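Local coordinates for LP1413 - SCCmec type IV-encoded DNA binding protein (PDB 6BTC), which binds single-stranded DNA and is encoded by the staphylococcal cassette chromosome element SCCmec type IV, at residues 64-69 and 76-81; 6-11 and 46-51; 14-19 and 51-56. All blocks are in the same frame, centred on the assembly; numbering follows the deposited sequence.

Interaction 1: residues 64-69 and 76-81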
loop_
_atom_site.group_PDB
_atom_site.type_symbol
_atom_site.label_atom_id
_atom_site.label_comp_id
_atom_site.label_asym_id
_atom_site.label_seq_id
_atom_site.Cartn_x
_atom_site.Cartn_y
_atom_site.Cartn_z
ATOM N N PRO A 64 5.811 -2.520 9.593
ATOM C CA PRO A 64 5.232 -1.647 10.622
ATOM C C PRO A 64 3.808 -1.214 10.285
ATOM O O PRO A 64 3.494 -0.020 10.250
ATOM C CB PRO A 64 6.202 -0.465 10.624
ATOM C CG PRO A 64 6.624 -0.350 9.206
ATOM C CD PRO A 64 6.689 -1.767 8.676
ATOM N N PHE A 65 2.939 -2.194 10.053
ATOM C CA PHE A 65 1.555 -1.939 9.688
ATOM C C PHE A 65 0.674 -2.998 10.323
ATOM O O PHE A 65 1.111 -4.117 10.563
ATOM C CB PHE A 65 1.318 -1.974 8.165
ATOM C CG PHE A 65 2.260 -1.116 7.369
ATOM C CD1 PHE A 65 2.070 0.243 7.276
ATOM C CD2 PHE A 65 3.307 -1.682 6.677
ATOM C CE1 PHE A 65 2.932 1.040 6.517
ATOM C CE2 PHE A 65 4.170 -0.899 5.918
ATOM C CZ PHE A 65 3.975 0.471 5.842
ATOM N N LYS A 66 -0.579 -2.644 10.568
ATOM C CA LYS A 66 -1.580 -3.632 10.910
ATOM C C LYS A 66 -2.926 -3.168 10.379
ATOM O O LYS A 66 -3.118 -1.996 10.041
ATOM C CB LYS A 66 -1.641 -3.867 12.422
ATOM C CG LYS A 66 -2.217 -2.723 13.215
ATOM C CD LYS A 66 -2.029 -2.949 14.712
ATOM C CE LYS A 66 -2.581 -1.788 15.543
ATOM N NZ LYS A 66 -2.293 -1.965 17.007
ATOM N N ILE A 67 -3.857 -4.109 10.314
ATOM C CA ILE A 67 -5.221 -3.842 9.881
ATOM C C ILE A 67 -6.044 -3.493 11.108
ATOM O O ILE A 67 -5.974 -4.191 12.128
ATOM C CB ILE A 67 -5.808 -5.066 9.154
ATOM C CG1 ILE A 67 -4.961 -5.413 7.931
ATOM C CG2 ILE A 67 -7.251 -4.815 8.752
ATOM C CD1 ILE A 67 -5.376 -6.705 7.248
ATOM N N VAL A 68 -6.836 -2.423 11.018
ATOM C CA VAL A 68 -7.585 -1.924 12.167
ATOM C C VAL A 68 -9.084 -1.896 11.935
ATOM O O VAL A 68 -9.838 -1.699 12.899
ATOM C CB VAL A 68 -7.099 -0.520 12.601
ATOM C CG1 VAL A 68 -5.697 -0.605 13.146
ATOM C CG2 VAL A 68 -7.150 0.462 11.454
ATOM N N GLY A 69 -9.545 -2.103 10.714
ATOM C CA GLY A 69 -10.961 -1.995 10.400
ATOM C C GLY A 69 -11.153 -1.809 8.904
ATOM O O GLY A 69 -10.339 -2.259 8.102
ATOM N N LEU A 76 -8.795 -0.770 6.217
ATOM C CA LEU A 76 -8.133 0.351 6.875
ATOM C C LEU A 76 -6.863 -0.146 7.561
ATOM O O LEU A 76 -6.923 -1.017 8.437
ATOM C CB LEU A 76 -9.061 1.012 7.889
ATOM C CG LEU A 76 -8.549 2.327 8.493
ATOM C CD1 LEU A 76 -8.312 3.398 7.417
ATOM C CD2 LEU A 76 -9.532 2.841 9.519
ATOM N N TYR A 77 -5.726 0.401 7.160
ATOM C CA TYR A 77 -4.445 0.083 7.765
ATOM C C TYR A 77 -4.020 1.177 8.742
ATOM O O TYR A 77 -4.546 2.294 8.738
ATOM C CB TYR A 77 -3.366 -0.094 6.697
ATOM C CG TYR A 77 -3.712 -1.122 5.641
ATOM C CD1 TYR A 77 -3.549 -2.481 5.884
ATOM C CD2 TYR A 77 -4.187 -0.731 4.395
ATOM C CE1 TYR A 77 -3.857 -3.417 4.921
ATOM C CE2 TYR A 77 -4.500 -1.664 3.426
ATOM C CZ TYR A 77 -4.334 -3.001 3.693
ATOM O OH TYR A 77 -4.646 -3.930 2.730
ATOM N N GLN A 78 -3.055 0.831 9.590
ATOM C CA GLN A 78 -2.443 1.781 10.502
ATOM C C GLN A 78 -0.949 1.537 10.530
ATOM O O GLN A 78 -0.509 0.392 10.672
ATOM C CB GLN A 78 -3.016 1.656 11.917
ATOM C CG GLN A 78 -2.363 2.607 12.909
ATOM C CD GLN A 78 -3.026 2.568 14.267
ATOM O OE1 GLN A 78 -3.304 1.502 14.814
ATOM N NE2 GLN A 78 -3.299 3.737 14.811
ATOM N N LYS A 79 -0.183 2.606 10.330
ATOM C CA LYS A 79 1.248 2.586 10.584
ATOM C C LYS A 79 1.492 2.527 12.093
ATOM O O LYS A 79 0.937 3.324 12.854
ATOM C CB LYS A 79 1.887 3.828 9.981
ATOM C CG LYS A 79 3.371 3.993 10.216
ATOM C CD LYS A 79 4.187 3.204 9.224
ATOM C CE LYS A 79 5.650 3.294 9.552
ATOM N NZ LYS A 79 6.159 4.678 9.419
ATOM N N ILE A 80 2.310 1.574 12.530
ATOM C CA ILE A 80 2.566 1.373 13.947
ATOM C C ILE A 80 4.049 1.568 14.201
ATOM O O ILE A 80 4.859 1.676 13.283
ATOM C CB ILE A 80 2.103 -0.008 14.451
ATOM C CG1 ILE A 80 2.916 -1.129 13.797
ATOM C CG2 ILE A 80 0.620 -0.199 14.159
ATOM C CD1 ILE A 80 2.650 -2.500 14.397
ATOM N N GLY A 81 4.396 1.582 15.473
ATOM C CA GLY A 81 5.727 1.960 15.860
ATOM C C GLY A 81 6.737 0.860 15.618
ATOM O O GLY A 81 6.463 -0.333 15.767
#

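Interaction 2: residues 6-11 and 46-51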
loop_
_atom_site.group_PDB
_atom_site.type_symbol
_atom_site.label_atom_id
_atom_site.label_comp_id
_atom_site.label_asym_id
_atom_site.label_seq_id
_atom_site.Cartn_x
_atom_site.Cartn_y
_atom_site.Cartn_z
ATOM N N LYS A 6 5.979 -2.834 -16.590
ATOM C CA LYS A 6 6.747 -1.689 -16.098
ATOM C C LYS A 6 5.849 -0.684 -15.386
ATOM O O LYS A 6 6.258 -0.069 -14.395
ATOM C CB LYS A 6 7.480 -1.004 -17.254
ATOM C CG LYS A 6 8.652 -1.784 -17.849
ATOM C CD LYS A 6 9.862 -1.801 -16.925
ATOM C CE LYS A 6 11.162 -1.849 -17.718
ATOM N NZ LYS A 6 12.356 -1.964 -16.837
ATOM N N GLN A 7 4.622 -0.508 -15.877
ATOM C CA GLN A 7 3.717 0.485 -15.311
ATOM C C GLN A 7 3.296 0.113 -13.891
ATOM O O GLN A 7 3.201 0.983 -13.016
ATOM C CB GLN A 7 2.481 0.627 -16.203
ATOM C CG GLN A 7 2.780 0.863 -17.683
ATOM C CD GLN A 7 1.628 0.437 -18.582
ATOM O OE1 GLN A 7 1.206 -0.724 -18.563
ATOM N NE2 GLN A 7 1.111 1.377 -19.369
ATOM N N GLN A 8 3.016 -1.170 -13.646
ATOM C CA GLN A 8 2.584 -1.586 -12.316
ATOM C C GLN A 8 3.750 -1.606 -11.339
ATOM O O GLN A 8 3.588 -1.245 -10.171
ATOM C CB GLN A 8 1.911 -2.952 -12.388
ATOM C CG GLN A 8 0.580 -2.922 -13.109
ATOM C CD GLN A 8 0.078 -4.308 -13.452
ATOM O OE1 GLN A 8 0.754 -5.307 -13.197
ATOM N NE2 GLN A 8 -1.115 -4.378 -14.038
ATOM N N GLU A 9 4.939 -1.996 -11.802
ATOM C CA GLU A 9 6.115 -1.918 -10.947
ATOM C C GLU A 9 6.309 -0.508 -10.415
ATOM O O GLU A 9 6.686 -0.323 -9.253
ATOM C CB GLU A 9 7.365 -2.363 -11.706
ATOM C CG GLU A 9 7.348 -3.810 -12.182
ATOM C CD GLU A 9 7.490 -4.821 -11.050
ATOM O OE1 GLU A 9 8.057 -4.468 -9.987
ATOM O OE2 GLU A 9 7.032 -5.975 -11.236
ATOM N N LYS A 10 6.071 0.504 -11.256
ATOM C CA LYS A 10 6.313 1.884 -10.843
ATOM C C LYS A 10 5.294 2.324 -9.803
ATOM O O LYS A 10 5.655 2.911 -8.781
ATOM C CB LYS A 10 6.281 2.821 -12.055
ATOM C CG LYS A 10 7.533 2.765 -12.926
ATOM C CD LYS A 10 7.462 3.765 -14.081
ATOM C CE LYS A 10 8.649 3.630 -15.029
ATOM N NZ LYS A 10 8.549 4.550 -16.197
ATOM N N LEU A 11 4.014 2.066 -10.058
ATOM C CA LEU A 11 2.991 2.405 -9.082
ATOM C C LEU A 11 3.199 1.643 -7.772
ATOM O O LEU A 11 3.053 2.218 -6.687
ATOM C CB LEU A 11 1.604 2.122 -9.661
ATOM C CG LEU A 11 0.439 2.242 -8.675
ATOM C CD1 LEU A 11 0.379 3.637 -8.078
ATOM C CD2 LEU A 11 -0.879 1.918 -9.325
ATOM N N GLN A 46 -4.401 -0.235 -11.599
ATOM C CA GLN A 46 -4.654 0.180 -10.224
ATOM C C GLN A 46 -5.050 -1.017 -9.371
ATOM O O GLN A 46 -4.534 -1.200 -8.262
ATOM C CB GLN A 46 -5.744 1.258 -10.179
ATOM C CG GLN A 46 -5.303 2.611 -10.716
ATOM C CD GLN A 46 -6.372 3.684 -10.591
ATOM O OE1 GLN A 46 -7.556 3.389 -10.441
ATOM N NE2 GLN A 46 -5.950 4.941 -10.652
ATOM N N ARG A 47 -5.948 -1.858 -9.889
ATOM C CA ARG A 47 -6.457 -2.977 -9.106
ATOM C C ARG A 47 -5.409 -4.071 -8.942
ATOM O O ARG A 47 -5.309 -4.682 -7.873
ATOM C CB ARG A 47 -7.723 -3.520 -9.756
ATOM C CG ARG A 47 -8.891 -2.557 -9.633
ATOM C CD ARG A 47 -10.064 -2.948 -10.514
ATOM N NE ARG A 47 -11.212 -2.074 -10.287
ATOM C CZ ARG A 47 -12.257 -1.976 -11.102
ATOM N NH1 ARG A 47 -12.309 -2.695 -12.216
ATOM N NH2 ARG A 47 -13.251 -1.148 -10.804
ATOM N N GLU A 48 -4.610 -4.334 -9.976
ATOM C CA GLU A 48 -3.532 -5.308 -9.821
ATOM C C GLU A 48 -2.577 -4.890 -8.705
ATOM O O GLU A 48 -2.185 -5.710 -7.868
ATOM C CB GLU A 48 -2.775 -5.482 -11.141
ATOM C CG GLU A 48 -1.543 -6.399 -11.052
ATOM C CD GLU A 48 -1.870 -7.800 -10.535
ATOM O OE1 GLU A 48 -3.059 -8.185 -10.575
ATOM O OE2 GLU A 48 -0.939 -8.513 -10.089
ATOM N N VAL A 49 -2.178 -3.614 -8.682
ATOM C CA VAL A 49 -1.259 -3.151 -7.648
ATOM C C VAL A 49 -1.936 -3.183 -6.286
ATOM O O VAL A 49 -1.312 -3.535 -5.282
ATOM C CB VAL A 49 -0.729 -1.745 -7.978
ATOM C CG1 VAL A 49 0.104 -1.199 -6.810
ATOM C CG2 VAL A 49 0.108 -1.786 -9.249
ATOM N N GLY A 50 -3.213 -2.807 -6.229
ATOM C CA GLY A 50 -3.942 -2.882 -4.976
ATOM C C GLY A 50 -3.857 -4.253 -4.346
ATOM O O GLY A 50 -3.602 -4.390 -3.147
ATOM N N ARG A 51 -4.049 -5.296 -5.155
ATOM C CA ARG A 51 -4.050 -6.649 -4.615
ATOM C C ARG A 51 -2.639 -7.101 -4.261
ATOM O O ARG A 51 -2.426 -7.728 -3.218
ATOM C CB ARG A 51 -4.711 -7.606 -5.605
ATOM C CG ARG A 51 -6.242 -7.462 -5.675
ATOM C CD ARG A 51 -6.893 -8.510 -6.592
ATOM N NE ARG A 51 -6.961 -8.085 -7.994
ATOM C CZ ARG A 51 -8.036 -7.562 -8.586
ATOM N NH1 ARG A 51 -9.175 -7.388 -7.919
ATOM N NH2 ARG A 51 -7.975 -7.208 -9.864
#

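Interaction 3: residues 14-19 and 51-56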
loop_
_atom_site.group_PDB
_atom_site.type_symbol
_atom_site.label_atom_id
_atom_site.label_comp_id
_atom_site.label_asym_id
_atom_site.label_seq_id
_atom_site.Cartn_x
_atom_site.Cartn_y
_atom_site.Cartn_z
ATOM N N PHE A 14 5.911 2.976 -5.643
ATOM C CA PHE A 14 5.479 4.222 -5.016
ATOM C C PHE A 14 4.591 3.943 -3.815
ATOM O O PHE A 14 4.752 4.558 -2.757
ATOM C CB PHE A 14 4.725 5.106 -6.020
ATOM C CG PHE A 14 3.959 6.234 -5.368
ATOM C CD1 PHE A 14 4.618 7.365 -4.914
ATOM C CD2 PHE A 14 2.596 6.151 -5.190
ATOM C CE1 PHE A 14 3.917 8.395 -4.297
ATOM C CE2 PHE A 14 1.889 7.182 -4.572
ATOM C CZ PHE A 14 2.558 8.303 -4.131
ATOM N N ILE A 15 3.608 3.059 -3.983
ATOM C CA ILE A 15 2.685 2.754 -2.900
ATOM C C ILE A 15 3.451 2.255 -1.684
ATOM O O ILE A 15 3.177 2.660 -0.550
ATOM C CB ILE A 15 1.642 1.729 -3.375
ATOM C CG1 ILE A 15 0.764 2.323 -4.477
ATOM C CG2 ILE A 15 0.786 1.230 -2.206
ATOM C CD1 ILE A 15 -0.239 3.359 -4.014
ATOM N N ILE A 16 4.432 1.380 -1.906
ATOM C CA ILE A 16 5.226 0.830 -0.814
ATOM C C ILE A 16 5.922 1.954 -0.061
ATOM O O ILE A 16 5.803 2.076 1.162
ATOM C CB ILE A 16 6.246 -0.192 -1.355
ATOM C CG1 ILE A 16 5.540 -1.417 -1.946
ATOM C CG2 ILE A 16 7.236 -0.608 -0.276
ATOM C CD1 ILE A 16 4.655 -2.178 -0.965
ATOM N N ALA A 17 6.686 2.770 -0.785
ATOM C CA ALA A 17 7.409 3.874 -0.169
ATOM C C ALA A 17 6.453 4.805 0.567
ATOM O O ALA A 17 6.690 5.175 1.720
ATOM C CB ALA A 17 8.190 4.630 -1.241
ATOM N N LYS A 18 5.341 5.159 -0.078
ATOM C CA LYS A 18 4.378 6.057 0.544
ATOM C C LYS A 18 3.782 5.452 1.818
ATOM O O LYS A 18 3.490 6.183 2.768
ATOM C CB LYS A 18 3.280 6.406 -0.463
ATOM C CG LYS A 18 2.430 7.616 -0.105
ATOM C CD LYS A 18 3.200 8.940 -0.219
ATOM C CE LYS A 18 2.319 10.129 0.219
ATOM N NZ LYS A 18 3.033 11.449 0.220
ATOM N N SER A 19 3.592 4.132 1.868
ATOM C CA SER A 19 3.076 3.528 3.094
ATOM C C SER A 19 4.084 3.657 4.234
ATOM O O SER A 19 3.713 3.991 5.362
ATOM C CB SER A 19 2.722 2.062 2.855
ATOM O OG SER A 19 3.916 1.309 2.687
ATOM N N ARG A 51 -4.049 -5.296 -5.155
ATOM C CA ARG A 51 -4.050 -6.649 -4.615
ATOM C C ARG A 51 -2.639 -7.101 -4.261
ATOM O O ARG A 51 -2.426 -7.728 -3.218
ATOM C CB ARG A 51 -4.711 -7.606 -5.605
ATOM C CG ARG A 51 -6.242 -7.462 -5.675
ATOM C CD ARG A 51 -6.893 -8.510 -6.592
ATOM N NE ARG A 51 -6.961 -8.085 -7.994
ATOM C CZ ARG A 51 -8.036 -7.562 -8.586
ATOM N NH1 ARG A 51 -9.175 -7.388 -7.919
ATOM N NH2 ARG A 51 -7.975 -7.208 -9.864
ATOM N N ARG A 52 -1.649 -6.774 -5.092
ATOM C CA ARG A 52 -0.281 -7.106 -4.713
ATOM C C ARG A 52 0.118 -6.383 -3.429
ATOM O O ARG A 52 0.953 -6.884 -2.662
ATOM C CB ARG A 52 0.682 -6.767 -5.849
ATOM C CG ARG A 52 2.132 -7.121 -5.534
ATOM C CD ARG A 52 3.104 -6.600 -6.568
ATOM N NE ARG A 52 4.467 -6.924 -6.175
ATOM C CZ ARG A 52 5.554 -6.517 -6.817
ATOM N NH1 ARG A 52 5.444 -5.763 -7.906
ATOM N NH2 ARG A 52 6.755 -6.874 -6.374
ATOM N N PHE A 53 -0.472 -5.213 -3.173
ATOM C CA PHE A 53 -0.174 -4.458 -1.962
ATOM C C PHE A 53 -0.869 -5.070 -0.757
ATOM O O PHE A 53 -0.252 -5.249 0.294
ATOM C CB PHE A 53 -0.604 -3.001 -2.131
ATOM C CG PHE A 53 -0.508 -2.189 -0.874
ATOM C CD1 PHE A 53 0.716 -1.763 -0.396
ATOM C CD2 PHE A 53 -1.653 -1.838 -0.183
ATOM C CE1 PHE A 53 0.797 -1.004 0.751
ATOM C CE2 PHE A 53 -1.578 -1.090 0.965
ATOM C CZ PHE A 53 -0.349 -0.671 1.429
ATOM N N ALA A 54 -2.144 -5.407 -0.913
ATOM C CA ALA A 54 -2.914 -5.977 0.178
ATOM C C ALA A 54 -2.302 -7.274 0.694
ATOM O O ALA A 54 -2.461 -7.600 1.876
ATOM C CB ALA A 54 -4.347 -6.215 -0.284
ATOM N N TYR A 55 -1.596 -8.021 -0.161
ATOM C CA TYR A 55 -1.017 -9.292 0.250
ATOM C C TYR A 55 0.423 -9.136 0.713
ATOM O O TYR A 55 0.867 -9.864 1.612
ATOM C CB TYR A 55 -1.143 -10.318 -0.896
ATOM C CG TYR A 55 -2.543 -10.922 -0.947
ATOM C CD1 TYR A 55 -3.606 -10.220 -1.492
ATOM C CD2 TYR A 55 -2.807 -12.169 -0.395
ATOM C CE1 TYR A 55 -4.886 -10.744 -1.502
ATOM C CE2 TYR A 55 -4.090 -12.705 -0.400
ATOM C CZ TYR A 55 -5.124 -11.987 -0.952
ATOM O OH TYR A 55 -6.404 -12.509 -0.969
ATOM N N TRP A 56 1.149 -8.176 0.147
ATOM C CA TRP A 56 2.454 -7.816 0.685
ATOM C C TRP A 56 2.345 -7.432 2.152
ATOM O O TRP A 56 3.133 -7.877 2.994
ATOM C CB TRP A 56 3.025 -6.653 -0.113
ATOM C CG TRP A 56 4.226 -6.043 0.486
ATOM C CD1 TRP A 56 5.493 -6.537 0.461
ATOM C CD2 TRP A 56 4.289 -4.805 1.203
ATOM N NE1 TRP A 56 6.346 -5.686 1.118
ATOM C CE2 TRP A 56 5.629 -4.612 1.580
ATOM C CE3 TRP A 56 3.343 -3.840 1.557
ATOM C CZ2 TRP A 56 6.048 -3.489 2.290
ATOM C CZ3 TRP A 56 3.762 -2.731 2.257
ATOM C CH2 TRP A 56 5.097 -2.566 2.621
#

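Interaction 1: residues 64-69 and 76-81
Residues Pro64 to Gly69 pair antiparallel with Leu76 to Ile80, forming the base of the beta hairpin made by strands 65-71 and 74-79. Lys66 and Gln78 form a hydrogen-bonded pair: Lys66 N bonds Gln78 O, and Gln78 N bonds Lys66 O at 2.9 Å. Beyond the non-hydrogen-bonded pair Ile67 and Tyr77 the register slips by one residue at a beta bulge around Val68. Val68 N still bonds Leu76 O (2.9 Å), while Leu76 N bonds Gly69 O.

Phe65, Ile67, Tyr77 and Lys79 share the face turned to the helices. There Ile67 CG1 lies alongside the Tyr77 ring, 3.8 Å from CE1. Lys79 uses its methylenes apolarly, with CD 3.7 Å from Phe65 CE1, and a bend at chi2 (83°) helps carry the chain past Pro64. Its NZ bonds Phe20 O and Gln22 O at the C-terminal end of helix 6-21, a partnership suited to a long amine. On the other face, Gln78 OE1 sits 3.4 Å from Lys66 CE, while Gln78 NE2 binds Gly25 O. Val68 CG2 packs on Leu76 CG at 3.8 Å. A two-stranded hairpin following the third helix, edged by the short strand 27-28, has the topology of the wing of a winged-helix domain.

Interaction 2: residues 6-11 and 46-51
Gln8 and Val49 bring their CA atoms to 6.2 Å where the short helical segments 6-11 and 46-51 pass each other, their axes 9.5 Å apart at closest approach and crossing at -51°. The branched but short Val49 suits such a close approach: its CG2 methyl lies 3.6 Å from Gln8 O and also touches the CB of that residue, the two side chains lying alongside with opposite headings. One turn on, Leu11 comes obliquely onto the same valine, with CD2 3.8 Å from Val49 CG2 and CG against Val49 CG1. These two buried aliphatic residues begin the core between the first and third helices of what is probably a winged-helix domain, and Tyr30 of helix 30-34 packs against both.

Toward the solvent the contact becomes more polar. The extended Gln8 chain crosses Glu48 at about a right angle and sets its amide against the methylenes of the glutamate, OE1 3.3 Å from Glu48 CG and NE2 3.5 Å from Glu48 CB. CG anti to the backbone N (chi1 175°) brings that methylene to the amide, and the bend at chi2 (57°) then turns CD, and the carboxylate with it, away from helix 6-21. Gln8 NE2 finds its hydrogen-bond acceptor in Asp45 OD1, one turn before Glu48 on helix 43-59.

Interaction 3: residues 14-19 and 51-56
Trp56 and Phe53 both hold CG anti to the backbone N (chi1 169° in the tryptophan), which starts both side chains from helix 43-59 toward helix 6-21, while chi2 of -60° folds the CD1 methyl of Ile16 back to meet them. Ile16 and Trp56 approach tip to tip. The methyl sits over the six-membered ring of the indole, 3.2 Å from its centroid and nearly on the ring normal, in a CH-pi contact that is tighter than usual, so its exact length is doubtful. Its shortest atomic approach is Ile16 CD1 to Trp56 CE3, 3.3 Å. An isoleucine suits this place because its second branch also works: CG2 reaches Trp56 CZ2 at 4.0 Å.

The same CD1 touches the edge of Phe53, whose face is taken by the neighbouring isoleucine. Ile15 CG2 lies over that face, 3.8 Å from the ring centroid and displaced toward the rim, so that CD1 of Phe53 is its nearest atom, at 3.5 Å. Ser19, a turn further along, brings CB to the Phe53 edge beside CE1. Being small, it lets the aromatic rings close in, and its hydroxyl turns back to Ile16 O of its own helix, although the modelled bond is too short for its length to be trusted.

The two segments run in broadly the same direction, crossing at -43° with axes 11.0 Å apart, a spacing wide enough for large side chains. Leu33 of helix 30-34 covers Ile15 and Ser19, and Leu63 covers Trp56. An aromatic and aliphatic core gripped between the first and third helices, with a short second helix closing one flank, is consistent with the three-helix unit of a winged-helix domain.

In the fold
Helix 6-21 contributes first to interaction 2 and then, a little further along, to interaction 3. Both contacts wait for helix 43-59, so each closes a long loop that contains strand 27-28 and helix 30-34. Their segments alternate along the chain, and the two loops cross, as expected for helices meeting twice in the same order; the ranges 46-51 and 51-56 adjoin on helix 43-59. Interaction 1 follows in series as a local hairpin closure. It lies across the chain's centre from interaction 2, about 21 Å between centres, but touches interaction 3 directly: Phe65 meets Ser19 and Trp56, and Tyr77 meets Phe53 and Ala54. Interaction 3 therefore joins the helical core to the wing.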